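PDB 5B1R: B-cell differentiation antigen CD72 from Mus musculus, which is a B-cell co-receptor that recognises the Sm/ribonucleoprotein self-antigen and inhibits B-cell receptor signalling by recruiting SHP-1, and is represented here by its extracellular C-type lectin-like domain. Local coordinates for residues Q30-C33 with T34-S37; T101-E104 with C105-H109. The protein carries 2 engineered substitutions. All coordinates share one frame; numbering follows the deposited sequence.

Contact 1: Q30-C33 with T34-S37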
ATOM      1  N   GLN A  30      -0.874  -9.418  -3.824  1.00 12.46           N
ATOM      2  CA  GLN A  30      -2.330  -9.327  -3.915  1.00 13.11           C
ATOM      3  C   GLN A  30      -3.010 -10.568  -3.344  1.00 13.32           C
ATOM      4  O   GLN A  30      -3.945 -10.468  -2.546  1.00 15.01           O
ATOM      5  CB  GLN A  30      -2.774  -9.094  -5.357  1.00 16.25           C
ATOM      6  CG  GLN A  30      -4.265  -8.856  -5.484  1.00 22.74           C
ATOM      7  CD  GLN A  30      -4.668  -8.462  -6.885  1.00 32.89           C
ATOM      8  OE1 GLN A  30      -4.034  -8.862  -7.861  1.00 38.66           O
ATOM      9  NE2 GLN A  30      -5.726  -7.669  -6.993  1.00 37.93           N
ATOM     10  N   LYS A  31      -2.498 -11.739  -3.704  1.00 13.73           N
ATOM     11  CA  LYS A  31      -3.066 -12.981  -3.203  1.00 15.51           C
ATOM     12  C   LYS A  31      -2.914 -13.069  -1.690  1.00 14.64           C
ATOM     13  O   LYS A  31      -3.823 -13.532  -0.988  1.00 15.69           O
ATOM     14  CB  LYS A  31      -2.399 -14.165  -3.887  1.00 17.33           C
ATOM     15  CG  LYS A  31      -2.884 -14.369  -5.311  1.00 22.27           C
ATOM     16  CD  LYS A  31      -1.972 -15.293  -6.127  1.00 27.97           C
ATOM     17  CE  LYS A  31      -2.122 -16.758  -5.741  1.00 34.74           C
ATOM     18  NZ  LYS A  31      -1.446 -17.114  -4.461  1.00 40.48           N
ATOM     19  N   TYR A  32      -1.779 -12.619  -1.178  1.00 13.60           N
ATOM     20  CA  TYR A  32      -1.570 -12.658   0.255  1.00 13.98           C
ATOM     21  C   TYR A  32      -2.565 -11.724   0.959  1.00 13.46           C
ATOM     22  O   TYR A  32      -3.209 -12.109   1.940  1.00 13.58           O
ATOM     23  CB  TYR A  32      -0.126 -12.327   0.626  1.00 15.35           C
ATOM     24  CG  TYR A  32       0.059 -12.443   2.099  1.00 14.95           C
ATOM     25  CD1 TYR A  32       0.000 -13.678   2.726  1.00 18.13           C
ATOM     26  CD2 TYR A  32       0.220 -11.310   2.874  1.00 15.59           C
ATOM     27  CE1 TYR A  32       0.121 -13.776   4.089  1.00 21.44           C
ATOM     28  CE2 TYR A  32       0.346 -11.404   4.231  1.00 17.51           C
ATOM     29  CZ  TYR A  32       0.295 -12.643   4.834  1.00 20.14           C
ATOM     30  OH  TYR A  32       0.407 -12.751   6.197  1.00 26.62           O
ATOM     31  N   CYS A  33      -2.722 -10.500   0.461  1.00 12.16           N
ATOM     32  CA  CYS A  33      -3.714  -9.618   1.094  1.00 11.85           C
ATOM     33  C   CYS A  33      -5.111 -10.248   1.044  1.00 12.81           C
ATOM     34  O   CYS A  33      -5.854 -10.204   2.016  1.00 12.93           O
ATOM     35  CB  CYS A  33      -3.739  -8.232   0.453  1.00 11.52           C
ATOM     36  SG  CYS A  33      -2.205  -7.278   0.593  1.00 11.47           S
ATOM     37  N   THR A  34      -5.456 -10.859  -0.083  1.00 13.82           N
ATOM     38  CA  THR A  34      -6.752 -11.511  -0.207  1.00 16.10           C
ATOM     39  C   THR A  34      -6.917 -12.618   0.836  1.00 16.14           C
ATOM     40  O   THR A  34      -8.004 -12.795   1.381  1.00 18.36           O
ATOM     41  CB  THR A  34      -6.935 -12.080  -1.629  1.00 18.08           C
ATOM     42  OG1 THR A  34      -6.934 -10.990  -2.552  1.00 20.18           O
ATOM     43  CG2 THR A  34      -8.242 -12.865  -1.757  1.00 21.01           C
ATOM     44  N   SER A  35      -5.836 -13.342   1.133  1.00 16.57           N
ATOM     45  CA  SER A  35      -5.881 -14.400   2.149  1.00 18.08           C
ATOM     46  C   SER A  35      -6.151 -13.842   3.549  1.00 19.02           C
ATOM     47  O   SER A  35      -6.584 -14.579   4.443  1.00 21.40           O
ATOM     48  CB  SER A  35      -4.594 -15.239   2.129  1.00 20.14           C
ATOM     49  OG  SER A  35      -3.558 -14.621   2.872  1.00 20.27           O
ATOM     50  N   LEU A  36      -5.905 -12.545   3.733  1.00 16.26           N
ATOM     51  CA  LEU A  36      -6.225 -11.844   4.979  1.00 15.78           C
ATOM     52  C   LEU A  36      -7.582 -11.145   4.908  1.00 14.51           C
ATOM     53  O   LEU A  36      -7.877 -10.284   5.742  1.00 16.18           O
ATOM     54  CB  LEU A  36      -5.148 -10.804   5.300  1.00 15.50           C
ATOM     55  CG  LEU A  36      -3.707 -11.295   5.391  1.00 17.27           C
ATOM     56  CD1 LEU A  36      -2.757 -10.138   5.729  1.00 18.16           C
ATOM     57  CD2 LEU A  36      -3.587 -12.435   6.403  1.00 22.54           C
ATOM     58  N   SER A  37      -8.394 -11.498   3.913  1.00 15.74           N
ATOM     59  CA  SER A  37      -9.673 -10.824   3.667  1.00 16.23           C
ATOM     60  C   SER A  37      -9.453  -9.316   3.543  1.00 14.57           C
ATOM     61  O   SER A  37     -10.253  -8.513   4.009  1.00 16.90           O
ATOM     62  CB  SER A  37     -10.697 -11.157   4.753  1.00 20.12           C
ATOM     63  OG  SER A  37     -10.841 -12.559   4.847  1.00 24.44           O
TER

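Contact 2: T101-E104 with C105-H109. Unlike the reference sequence in segment 101-104: Phe102 (reference Ile), Glu104 (reference Lys).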
ATOM      1  N   THR A 101       5.794   4.818  -7.906  1.00 11.28           N
ATOM      2  CA  THR A 101       6.718   4.460  -8.959  1.00 11.84           C
ATOM      3  C   THR A 101       6.231   3.186  -9.643  1.00 11.73           C
ATOM      4  O   THR A 101       5.448   2.409  -9.095  1.00 14.74           O
ATOM      5  CB  THR A 101       8.123   4.242  -8.425  1.00 13.56           C
ATOM      6  OG1 THR A 101       8.141   3.078  -7.609  1.00 14.53           O
ATOM      7  CG2 THR A 101       8.587   5.430  -7.601  1.00 16.26           C
ATOM      8  N   PHE A 102       6.685   2.979 -10.862  1.00 13.10           N
ATOM      9  CA  PHE A 102       6.279   1.818 -11.640  1.00 14.05           C
ATOM     10  C   PHE A 102       7.393   0.791 -11.738  1.00 13.99           C
ATOM     11  O   PHE A 102       8.558   1.155 -11.863  1.00 17.40           O
ATOM     12  CB  PHE A 102       5.855   2.273 -13.032  1.00 15.04           C
ATOM     13  CG  PHE A 102       4.769   3.316 -13.007  1.00 14.35           C
ATOM     14  CD1 PHE A 102       3.553   3.051 -12.397  1.00 14.43           C
ATOM     15  CD2 PHE A 102       4.959   4.556 -13.615  1.00 16.01           C
ATOM     16  CE1 PHE A 102       2.548   3.999 -12.379  1.00 16.97           C
ATOM     17  CE2 PHE A 102       3.954   5.516 -13.614  1.00 16.84           C
ATOM     18  CZ  PHE A 102       2.746   5.234 -12.990  1.00 17.94           C
ATOM     19  N   SER A 103       7.021  -0.489 -11.694  1.00 14.22           N
ATOM     20  CA  SER A 103       7.967  -1.598 -11.823  1.00 14.96           C
ATOM     21  C   SER A 103       7.280  -2.739 -12.531  1.00 13.78           C
ATOM     22  O   SER A 103       6.071  -2.888 -12.439  1.00 13.99           O
ATOM     23  CB  SER A 103       8.432  -2.133 -10.456  1.00 17.84           C
ATOM     24  OG  SER A 103       9.432  -1.314  -9.893  1.00 19.34           O
ATOM     25  N   GLU A 104       8.051  -3.588 -13.199  1.00 14.34           N
ATOM     26  CA  GLU A 104       7.467  -4.837 -13.653  1.00 15.06           C
ATOM     27  C   GLU A 104       6.897  -5.590 -12.470  1.00 13.78           C
ATOM     28  O   GLU A 104       7.499  -5.658 -11.385  1.00 13.96           O
ATOM     29  CB  GLU A 104       8.495  -5.700 -14.340  1.00 17.25           C
ATOM     30  CG  GLU A 104       8.918  -5.115 -15.667  1.00 17.52           C
ATOM     31  CD  GLU A 104      10.037  -5.886 -16.268  1.00 19.26           C
ATOM     32  OE1 GLU A 104      11.072  -6.004 -15.579  1.00 23.80           O
ATOM     33  OE2 GLU A 104       9.886  -6.370 -17.413  1.00 20.61           O
ATOM     34  N   CYS A 105       5.715  -6.140 -12.688  1.00 15.68           N
ATOM     35  CA  CYS A 105       4.947  -6.765 -11.638  1.00 14.58           C
ATOM     36  C   CYS A 105       5.651  -7.961 -10.980  1.00 13.93           C
ATOM     37  O   CYS A 105       5.356  -8.289  -9.838  1.00 14.30           O
ATOM     38  CB  CYS A 105       3.565  -7.156 -12.170  1.00 14.53           C
ATOM     39  SG  CYS A 105       2.618  -5.758 -12.877  1.00 14.44           S
ATOM     40  N   ALA A 106       6.588  -8.592 -11.681  1.00 15.54           N
ATOM     41  CA  ALA A 106       7.285  -9.762 -11.150  1.00 15.56           C
ATOM     42  C   ALA A 106       8.337  -9.418 -10.097  1.00 15.06           C
ATOM     43  O   ALA A 106       8.822 -10.314  -9.403  1.00 17.25           O
ATOM     44  CB  ALA A 106       7.925 -10.566 -12.290  1.00 17.85           C
ATOM     45  N   GLU A 107       8.695  -8.143  -9.955  1.00 14.32           N
ATOM     46  CA  GLU A 107       9.733  -7.774  -8.986  1.00 13.83           C
ATOM     47  C   GLU A 107       9.325  -8.123  -7.559  1.00 12.93           C
ATOM     48  O   GLU A 107       8.155  -8.033  -7.202  1.00 13.02           O
ATOM     49  CB  GLU A 107      10.053  -6.276  -9.014  1.00 15.01           C
ATOM     50  CG  GLU A 107      10.684  -5.730 -10.268  1.00 17.88           C
ATOM     51  CD  GLU A 107      11.200  -4.298 -10.087  1.00 22.97           C
ATOM     52  OE1 GLU A 107      10.974  -3.669  -9.015  1.00 24.25           O
ATOM     53  OE2 GLU A 107      11.841  -3.795 -11.026  1.00 26.94           O
ATOM     54  N   LEU A 108      10.309  -8.483  -6.745  1.00 13.09           N
ATOM     55  CA  LEU A 108      10.064  -8.878  -5.355  1.00 13.03           C
ATOM     56  C   LEU A 108      10.189  -7.694  -4.394  1.00 12.82           C
ATOM     57  O   LEU A 108      11.251  -7.081  -4.299  1.00 15.22           O
ATOM     58  CB  LEU A 108      11.054  -9.977  -4.959  1.00 13.54           C
ATOM     59  CG  LEU A 108      11.057 -11.219  -5.852  1.00 13.78           C
ATOM     60  CD1 LEU A 108      12.134 -12.202  -5.400  1.00 16.20           C
ATOM     61  CD2 LEU A 108       9.682 -11.857  -5.823  1.00 16.12           C
ATOM     62  N   HIS A 109       9.111  -7.395  -3.674  1.00 11.42           N
ATOM     63  CA  HIS A 109       9.070  -6.288  -2.725  1.00 10.71           C
ATOM     64  C   HIS A 109       8.165  -6.666  -1.576  1.00 10.68           C
ATOM     65  O   HIS A 109       7.270  -7.505  -1.722  1.00 11.30           O
ATOM     66  CB  HIS A 109       8.511  -5.026  -3.387  1.00 11.23           C
ATOM     67  CG  HIS A 109       9.392  -4.488  -4.463  1.00 11.42           C
ATOM     68  ND1 HIS A 109      10.594  -3.865  -4.196  1.00 13.61           N
ATOM     69  CD2 HIS A 109       9.255  -4.499  -5.808  1.00 12.99           C
ATOM     70  CE1 HIS A 109      11.163  -3.521  -5.339  1.00 13.89           C
ATOM     71  NE2 HIS A 109      10.368  -3.887  -6.332  1.00 13.54           N
TER
HETATM   72  O   HOH W   1      10.808  -3.723 -13.459  1.00 31.59           O

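Contact 1: Q30-C33 with T34-S37
Tyr32 and Leu36, one helical turn apart, make the apolar contact at this helix end. Leu36 CD1 comes to 3.7 Å from Tyr32 CE2, while CG of the leucine stands over one face of the ring, offset toward its rim. The side chains run at a slant to each other; with CG anti to the backbone N (chi1 -177°), the Tyr32 ring leans toward the C-terminal end of the helix, where Leu36 lies. Tyr18, on strand 15-21, touches both residues, and Arg24 makes a cation-pi contact with the tyrosine. Cys33, buried, forms a disulfide with Cys113 and touches Leu40 of strand 39-40. Residues 30-37 cover the last turns of helix 26-35 of the C-type lectin-like domain and the first residues beyond it, where a Schellman motif closes the helix: Ser37, with positive phi, is the C-prime residue, Ser38 N reaches Cys33 O, and Ser37 N bonds to Thr34 O at 2.9 Å. Before that closure Thr34 N still makes a regular helical bond to Gln30 O at 2.9 Å, but the pattern then tightens, since Leu36 N bonds to Cys33 O at 2.9 Å, approaching from above the carbonyl plane, and has only a weak bond to Tyr32 O. The stronger partner of that second carbonyl is Ser35 OG, 2.7 Å from Tyr32 O, in the carbonyl plane on a lone pair. The solvent side is looser and polar. Thr34 OG1 lies 3.0 Å from Gln30 O, whereas the exposed side chains of Gln30 and Lys31 start out pointing away from the last turn.

Contact 2: T101-E104 with C105-H109
Glu107 OE1 is gripped by two side-chain donors, Ser103 OG from the strand and His109 NE2 from farther along the chain. The imidazole bond is short and nearly straight, with His109 NE2 2.8 Å from Glu107 OE1 and an N-H...O angle of 173°; it uses the anti lone pair of the oxygen, which lies in the plane of the ring. Ser103 OG, 2.9 Å from Glu107 OE1, comes instead from above the carboxylate plane, so the two donors do not compete for one direction. Lys90 NZ is a further partner of the serine hydroxyl, and Trp70 meets the histidine ring edge-to-face. The backbone explains how the carboxylate returns to the strand: residues 104 to 107 form a type I beta turn that follows strand 97-104 in this C-type lectin-like fold, with Glu107 N bonded to Glu104 O at 3.1 Å. Within the turn, Cys105 SG is disulfide-bonded to Cys88 of the adjacent strand 87-94. From the last position of the turn, the Glu107 side chain, extended beyond CG, runs back beside Ser103. Its other oxygen, Glu107 OE2, accepts a hydrogen bond from a water 2.6 Å away. The same water accepts from Glu104 N at 2.8 Å and donates to Glu104 OE1, bridging two like-charged carboxylates whose nearest oxygens, Glu104 OE1 and Glu107 OE2, are 5.1 Å apart. Glu104, an engineered residue in place of the lysine of the reference sequence, turns its remaining oxygen, OE2, to a salt bridge with Arg86.

Overall arrangement
Two local closures in one C-type lectin-like domain illustrate how a chain can end a helix or leave a strand. Contact 1 finishes helix 26-35 by backbone capping, and contact 2 turns the chain from strand 97-104 toward strand 109-119 through a type I beta turn, across which the Glu107 carboxylate joins Ser103 and His109. Their centres lie 18 Å apart and their nearest atoms about 9 Å apart, so they do not touch. Strand 109-119 nevertheless relates them: it begins with His109 of contact 2 and carries Cys113, the disulfide partner of Cys33 in contact 1. Arg24 is a second shared neighbour, meeting Tyr32 through its side chain and His109 through backbone hydrogen bonding.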